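Long-range contacts in TonB-dependent siderophore receptor (Pseudomonas aeruginosa 39016, PDB 5NEC), which probably takes up iron-loaded siderophores across the outer membrane of Pseudomonas aeruginosa, using energy delivered by TonB: residues R252-D258 and G670-Y674; G326-R330 and S387-P392. One frame throughout, in Å; residues are numbered along the deposited sequence.

Contact 1 (R252-D258 and G670-Y674); sequences RSKHNPD and GNTVY
G670 and N671 turn their carbonyl oxygens toward the 252-258 loop, that of G670 facing the aliphatic chain of K254. This is the start of a seam between two loops that connect strands of the 22-stranded TonB-dependent receptor barrel and, as in the family, probably face outward from the cell. The N671 carbonyl O lies 3.5 Å from P257 CB, while its side-chain amide is held by the backbones of D668 and E632. At T672 the contact becomes polar. The carbonyl O accepts from D258 N at 2.8 Å (N-H...O 159°), with the donor tilted 34° from the carbonyl plane, and the bent R252 chain crosses T672 at about a right angle. The hydroxyl OG1, hydrogen-bonded to the D668 carboxylate, also accepts from a water 2.6 Å away; the same water accepts from R252 NH1, so it joins the two side chains. V673 meets D258 in a single backbone bridge whose two bonds run to T672 and Y674, the parallel pattern. Its CG1, turned anti to the carbonyl carbon, sits 3.6 Å above the centre of the R252 guanidinium. The orientation of that group is fixed by polar partners: NE gives D258 OD2, at its anti lone pair, a salt bridge of 2.8 Å, while NH2 reaches A247 O; S249 holds the other D258 oxygen. Y674 closes the seam. Its N donates to D258 O at 3.0 Å, nearly along the C=O axis though bent at the hydrogen (138°), and its ring carbon CD1 packs 3.8 Å from P257 CG.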
loop_
_atom_site.group_PDB
_atom_site.type_symbol
_atom_site.label_atom_id
_atom_site.label_comp_id
_atom_site.label_asym_id
_atom_site.label_seq_id
_atom_site.Cartn_x
_atom_site.Cartn_y
_atom_site.Cartn_z
ATOM N N ARG A 252 -7.589 27.102 17.776
ATOM C CA ARG A 252 -6.898 26.156 16.903
ATOM C C ARG A 252 -6.245 26.895 15.731
ATOM O O ARG A 252 -6.879 27.713 15.086
ATOM C CB ARG A 252 -7.863 25.093 16.365
ATOM C CG ARG A 252 -7.173 24.014 15.520
ATOM C CD ARG A 252 -8.105 23.323 14.552
ATOM N NE ARG A 252 -8.800 22.212 15.188
ATOM C CZ ARG A 252 -9.683 21.429 14.578
ATOM N NH1 ARG A 252 -9.978 21.633 13.305
ATOM N NH2 ARG A 252 -10.262 20.434 15.243
ATOM N N SER A 253 -4.980 26.595 15.463
ATOM C CA SER A 253 -4.250 27.195 14.330
ATOM C C SER A 253 -2.980 26.382 14.066
ATOM O O SER A 253 -2.706 25.408 14.781
ATOM C CB SER A 253 -3.878 28.661 14.629
ATOM O OG SER A 253 -2.858 28.735 15.632
ATOM N N LYS A 254 -2.191 26.819 13.069
ATOM C CA LYS A 254 -0.823 26.323 12.868
ATOM C C LYS A 254 0.040 26.354 14.131
ATOM O O LYS A 254 0.922 25.519 14.333
ATOM C CB LYS A 254 -0.097 27.201 11.853
ATOM C CG LYS A 254 -0.603 27.120 10.434
ATOM C CD LYS A 254 -0.294 28.369 9.610
ATOM C CE LYS A 254 1.127 28.885 9.760
ATOM N NZ LYS A 254 1.111 30.329 9.421
ATOM N N HIS A 255 -0.213 27.349 14.974
ATOM C CA HIS A 255 0.588 27.577 16.166
ATOM C C HIS A 255 0.162 26.686 17.336
ATOM O O HIS A 255 1.021 26.215 18.085
ATOM C CB HIS A 255 0.545 29.056 16.515
ATOM C CG HIS A 255 0.923 29.946 15.369
ATOM N ND1 HIS A 255 2.056 29.746 14.606
ATOM C CD2 HIS A 255 0.300 31.023 14.841
ATOM C CE1 HIS A 255 2.115 30.667 13.659
ATOM N NE2 HIS A 255 1.068 31.463 13.788
ATOM N N ASN A 256 -1.150 26.454 17.476
ATOM C CA ASN A 256 -1.706 25.514 18.467
ATOM C C ASN A 256 -2.617 24.518 17.755
ATOM O O ASN A 256 -3.838 24.674 17.748
ATOM C CB ASN A 256 -2.464 26.254 19.573
ATOM C CG ASN A 256 -1.616 27.316 20.208
ATOM O OD1 ASN A 256 -0.779 27.037 21.068
ATOM N ND2 ASN A 256 -1.786 28.540 19.753
ATOM N N PRO A 257 -2.019 23.503 17.112
ATOM C CA PRO A 257 -2.831 22.548 16.373
ATOM C C PRO A 257 -3.564 21.580 17.295
ATOM O O PRO A 257 -3.100 21.332 18.389
ATOM C CB PRO A 257 -1.787 21.819 15.502
ATOM C CG PRO A 257 -0.543 21.873 16.298
ATOM C CD PRO A 257 -0.578 23.223 16.956
ATOM N N ASP A 258 -4.683 21.034 16.829
ATOM C CA ASP A 258 -5.437 20.026 17.594
ATOM C C ASP A 258 -5.085 18.567 17.255
ATOM O O ASP A 258 -4.673 18.256 16.152
ATOM C CB ASP A 258 -6.944 20.241 17.444
ATOM C CG ASP A 258 -7.498 21.277 18.430
ATOM O OD1 ASP A 258 -7.161 21.224 19.649
ATOM O OD2 ASP A 258 -8.319 22.114 17.993
ATOM N N GLY A 670 -2.699 23.122 6.040
ATOM C CA GLY A 670 -2.709 24.197 7.029
ATOM C C GLY A 670 -2.039 23.887 8.369
ATOM O O GLY A 670 -1.829 24.796 9.163
ATOM N N ASN A 671 -1.733 22.612 8.628
ATOM C CA ASN A 671 -1.037 22.159 9.843
ATOM C C ASN A 671 -1.811 22.490 11.138
ATOM O O ASN A 671 -1.194 22.766 12.173
ATOM C CB ASN A 671 0.405 22.710 9.926
ATOM C CG ASN A 671 1.361 22.137 8.873
ATOM O OD1 ASN A 671 2.568 22.324 9.000
ATOM N ND2 ASN A 671 0.852 21.476 7.841
ATOM N N THR A 672 -3.148 22.439 11.070
ATOM C CA THR A 672 -4.040 22.728 12.215
ATOM C C THR A 672 -4.495 21.480 12.967
ATOM O O THR A 672 -5.041 21.590 14.072
ATOM C CB THR A 672 -5.299 23.514 11.782
ATOM O OG1 THR A 672 -6.149 22.694 10.964
ATOM C CG2 THR A 672 -4.917 24.774 11.008
ATOM N N VAL A 673 -4.294 20.304 12.372
ATOM C CA VAL A 673 -4.616 19.031 13.038
ATOM C C VAL A 673 -3.492 18.025 12.815
ATOM O O VAL A 673 -2.770 18.092 11.812
ATOM C CB VAL A 673 -5.967 18.430 12.573
ATOM C CG1 VAL A 673 -7.111 19.368 12.918
ATOM C CG2 VAL A 673 -5.973 18.108 11.075
ATOM N N TYR A 674 -3.335 17.112 13.765
ATOM C CA TYR A 674 -2.208 16.187 13.750
ATOM C C TYR A 674 -2.478 15.001 14.651
ATOM O O TYR A 674 -3.387 15.050 15.477
ATOM C CB TYR A 674 -0.905 16.901 14.183
ATOM C CG TYR A 674 -0.718 17.065 15.677
ATOM C CD1 TYR A 674 -1.280 18.141 16.350
ATOM C CD2 TYR A 674 0.042 16.152 16.411
ATOM C CE1 TYR A 674 -1.099 18.318 17.724
ATOM C CE2 TYR A 674 0.229 16.296 17.768
ATOM C CZ TYR A 674 -0.334 17.383 18.424
ATOM O OH TYR A 674 -0.146 17.507 19.778
HETATM O O HOH W 1 -8.688 23.198 11.314
#

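Contact 2 (G326-R330 and S387-P392); sequences GSVWR and SNKCNP
The indole of W329 lies flat over the side chain of N388. The evidence for a CH-pi contact is direct: N388 CB stands 3.3 Å from the centroid of the six-membered ring and only 3° off its normal, so the methylene, not the amide, meets the face. The amide plane is turned 67° from the ring plane, and its nearest approach is N388 ND2 to W329 CZ3, at 4.2 Å. W329 reaches this position with CG anti to its backbone N (chi1 172°), which carries the indole out beside the 387-392 loop. Toward the strand backbone, C390 SG packs where the W329 side chain branches off, 3.9 Å from W329 CB and 3.7 Å from W329 CA. Farther along, S327 packs on C390, with the two CB atoms 3.8 Å apart. No direct hydrogen bond joins the segments; S327 OG comes within 3.4 Å of N391 N, but at a poor angle.

Several polar groups find partners in the next shell instead. N325 serves both sides, its OD1 pairing with S327 OG and its ND2 with C390 O. N322 ND2 binds N388 O. K389 NZ donates to N388 OD1 at 3.0 Å, a bond that limits rotation of the amide, and also pairs with Q320 OE1; D317 holds W329 N.

One constraint is covalent: C390 SG forms a disulfide with C403, at the head of strand 403-405, whose T404 is hydrogen-bonded, backbone to backbone, to V328. The loop thus folds back beside strand 327-354, a long, disulfide-linked loop packed on the end of a strand of the TonB-dependent receptor beta-barrel.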
loop_
_atom_site.group_PDB
_atom_site.type_symbol
_atom_site.label_atom_id
_atom_site.label_comp_id
_atom_site.label_asym_id
_atom_site.label_seq_id
_atom_site.Cartn_x
_atom_site.Cartn_y
_atom_site.Cartn_z
ATOM N N GLY A 326 -20.002 17.641 25.319
ATOM C CA GLY A 326 -20.067 16.214 25.655
ATOM C C GLY A 326 -20.866 15.315 24.714
ATOM O O GLY A 326 -21.260 14.204 25.108
ATOM N N SER A 327 -21.101 15.780 23.479
ATOM C CA SER A 327 -21.860 15.015 22.481
ATOM C C SER A 327 -21.210 14.981 21.090
ATOM O O SER A 327 -20.270 15.727 20.784
ATOM C CB SER A 327 -23.281 15.551 22.381
ATOM O OG SER A 327 -23.291 16.820 21.795
ATOM N N VAL A 328 -21.724 14.088 20.250
ATOM C CA VAL A 328 -21.164 13.825 18.913
ATOM C C VAL A 328 -22.286 13.665 17.890
ATOM O O VAL A 328 -23.132 12.785 18.048
ATOM C CB VAL A 328 -20.323 12.529 18.920
ATOM C CG1 VAL A 328 -19.875 12.157 17.515
ATOM C CG2 VAL A 328 -19.118 12.660 19.855
ATOM N N TRP A 329 -22.260 14.471 16.833
ATOM C CA TRP A 329 -23.134 14.247 15.678
ATOM C C TRP A 329 -22.582 13.091 14.812
ATOM O O TRP A 329 -21.416 13.115 14.410
ATOM C CB TRP A 329 -23.243 15.522 14.854
ATOM C CG TRP A 329 -23.942 15.384 13.564
ATOM C CD1 TRP A 329 -25.131 14.781 13.346
ATOM C CD2 TRP A 329 -23.500 15.887 12.302
ATOM N NE1 TRP A 329 -25.478 14.884 12.008
ATOM C CE2 TRP A 329 -24.484 15.554 11.346
ATOM C CE3 TRP A 329 -22.366 16.589 11.884
ATOM C CZ2 TRP A 329 -24.369 15.887 9.994
ATOM C CZ3 TRP A 329 -22.255 16.946 10.537
ATOM C CH2 TRP A 329 -23.261 16.586 9.609
ATOM N N ARG A 330 -23.410 12.078 14.571
ATOM C CA ARG A 330 -23.043 10.948 13.700
ATOM C C ARG A 330 -23.241 11.321 12.241
ATOM O O ARG A 330 -24.235 10.991 11.618
ATOM C CB ARG A 330 -23.844 9.705 14.030
ATOM C CG ARG A 330 -23.414 9.084 15.339
ATOM C CD ARG A 330 -24.400 8.001 15.715
ATOM N NE ARG A 330 -23.968 7.158 16.824
ATOM C CZ ARG A 330 -24.782 6.625 17.739
ATOM N NH1 ARG A 330 -26.091 6.872 17.730
ATOM N NH2 ARG A 330 -24.280 5.863 18.706
ATOM N N SER A 387 -29.813 21.010 12.078
ATOM C CA SER A 387 -29.351 19.856 11.239
ATOM C C SER A 387 -28.251 18.954 11.831
ATOM O O SER A 387 -28.382 17.729 11.836
ATOM C CB SER A 387 -28.926 20.318 9.827
ATOM O OG SER A 387 -29.834 21.275 9.301
ATOM N N ASN A 388 -27.177 19.557 12.338
ATOM C CA ASN A 388 -25.965 18.817 12.747
ATOM C C ASN A 388 -25.441 19.206 14.153
ATOM O O ASN A 388 -24.288 18.907 14.480
ATOM C CB ASN A 388 -24.870 19.043 11.694
ATOM C CG ASN A 388 -24.566 20.510 11.468
ATOM O OD1 ASN A 388 -24.938 21.365 12.261
ATOM N ND2 ASN A 388 -23.863 20.802 10.394
ATOM N N LYS A 389 -26.283 19.843 14.981
ATOM C CA LYS A 389 -25.902 20.221 16.349
ATOM C C LYS A 389 -26.555 19.302 17.373
ATOM O O LYS A 389 -27.648 18.790 17.149
ATOM C CB LYS A 389 -26.271 21.681 16.635
ATOM C CG LYS A 389 -25.652 22.693 15.673
ATOM C CD LYS A 389 -24.140 22.692 15.817
ATOM C CE LYS A 389 -23.492 23.835 15.050
ATOM N NZ LYS A 389 -23.510 23.596 13.579
ATOM N N CYS A 390 -25.866 19.132 18.499
ATOM C CA CYS A 390 -26.172 18.126 19.532
ATOM C C CYS A 390 -25.813 18.674 20.900
ATOM O O CYS A 390 -24.939 19.515 21.019
ATOM C CB CYS A 390 -25.293 16.874 19.393
ATOM S SG CYS A 390 -25.541 15.915 17.930
ATOM N N ASN A 391 -26.441 18.108 21.918
ATOM C CA ASN A 391 -26.043 18.331 23.314
ATOM C C ASN A 391 -26.586 17.109 24.086
ATOM O O ASN A 391 -27.310 16.289 23.502
ATOM C CB ASN A 391 -26.598 19.673 23.846
ATOM C CG ASN A 391 -28.096 19.774 23.725
ATOM O OD1 ASN A 391 -28.836 18.901 24.198
ATOM N ND2 ASN A 391 -28.565 20.805 23.042
ATOM N N PRO A 392 -26.232 16.972 25.373
ATOM C CA PRO A 392 -26.670 15.767 26.100
ATOM C C PRO A 392 -28.176 15.474 26.152
ATOM O O PRO A 392 -28.569 14.321 26.236
ATOM C CB PRO A 392 -26.059 15.956 27.491
ATOM C CG PRO A 392 -24.785 16.694 27.200
ATOM C CD PRO A 392 -25.190 17.690 26.129
#

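How the contacts relate
From the N terminus, the chain passes the plug and the early barrel strands before 252-258, in the loop that precedes strand 276-291, opens contact 1. After two more barrel strands, 276-291 and 296-316, it enters strand 327-354, whose start supplies 326-330, and after strand 357-379 the loop returns at 387-392 to close contact 2 across 56 intervening residues. Only much later, between strands 653-666 and 674-688, does 670-674 close contact 1, so contact 2 is nested within it and the two do not cross. Contact 1 joins loops from distant parts of the sequence, whereas contact 2 ties a loop to a nearby strand. Their centres are 23 Å apart, and their nearest atoms about 12 Å, without touching.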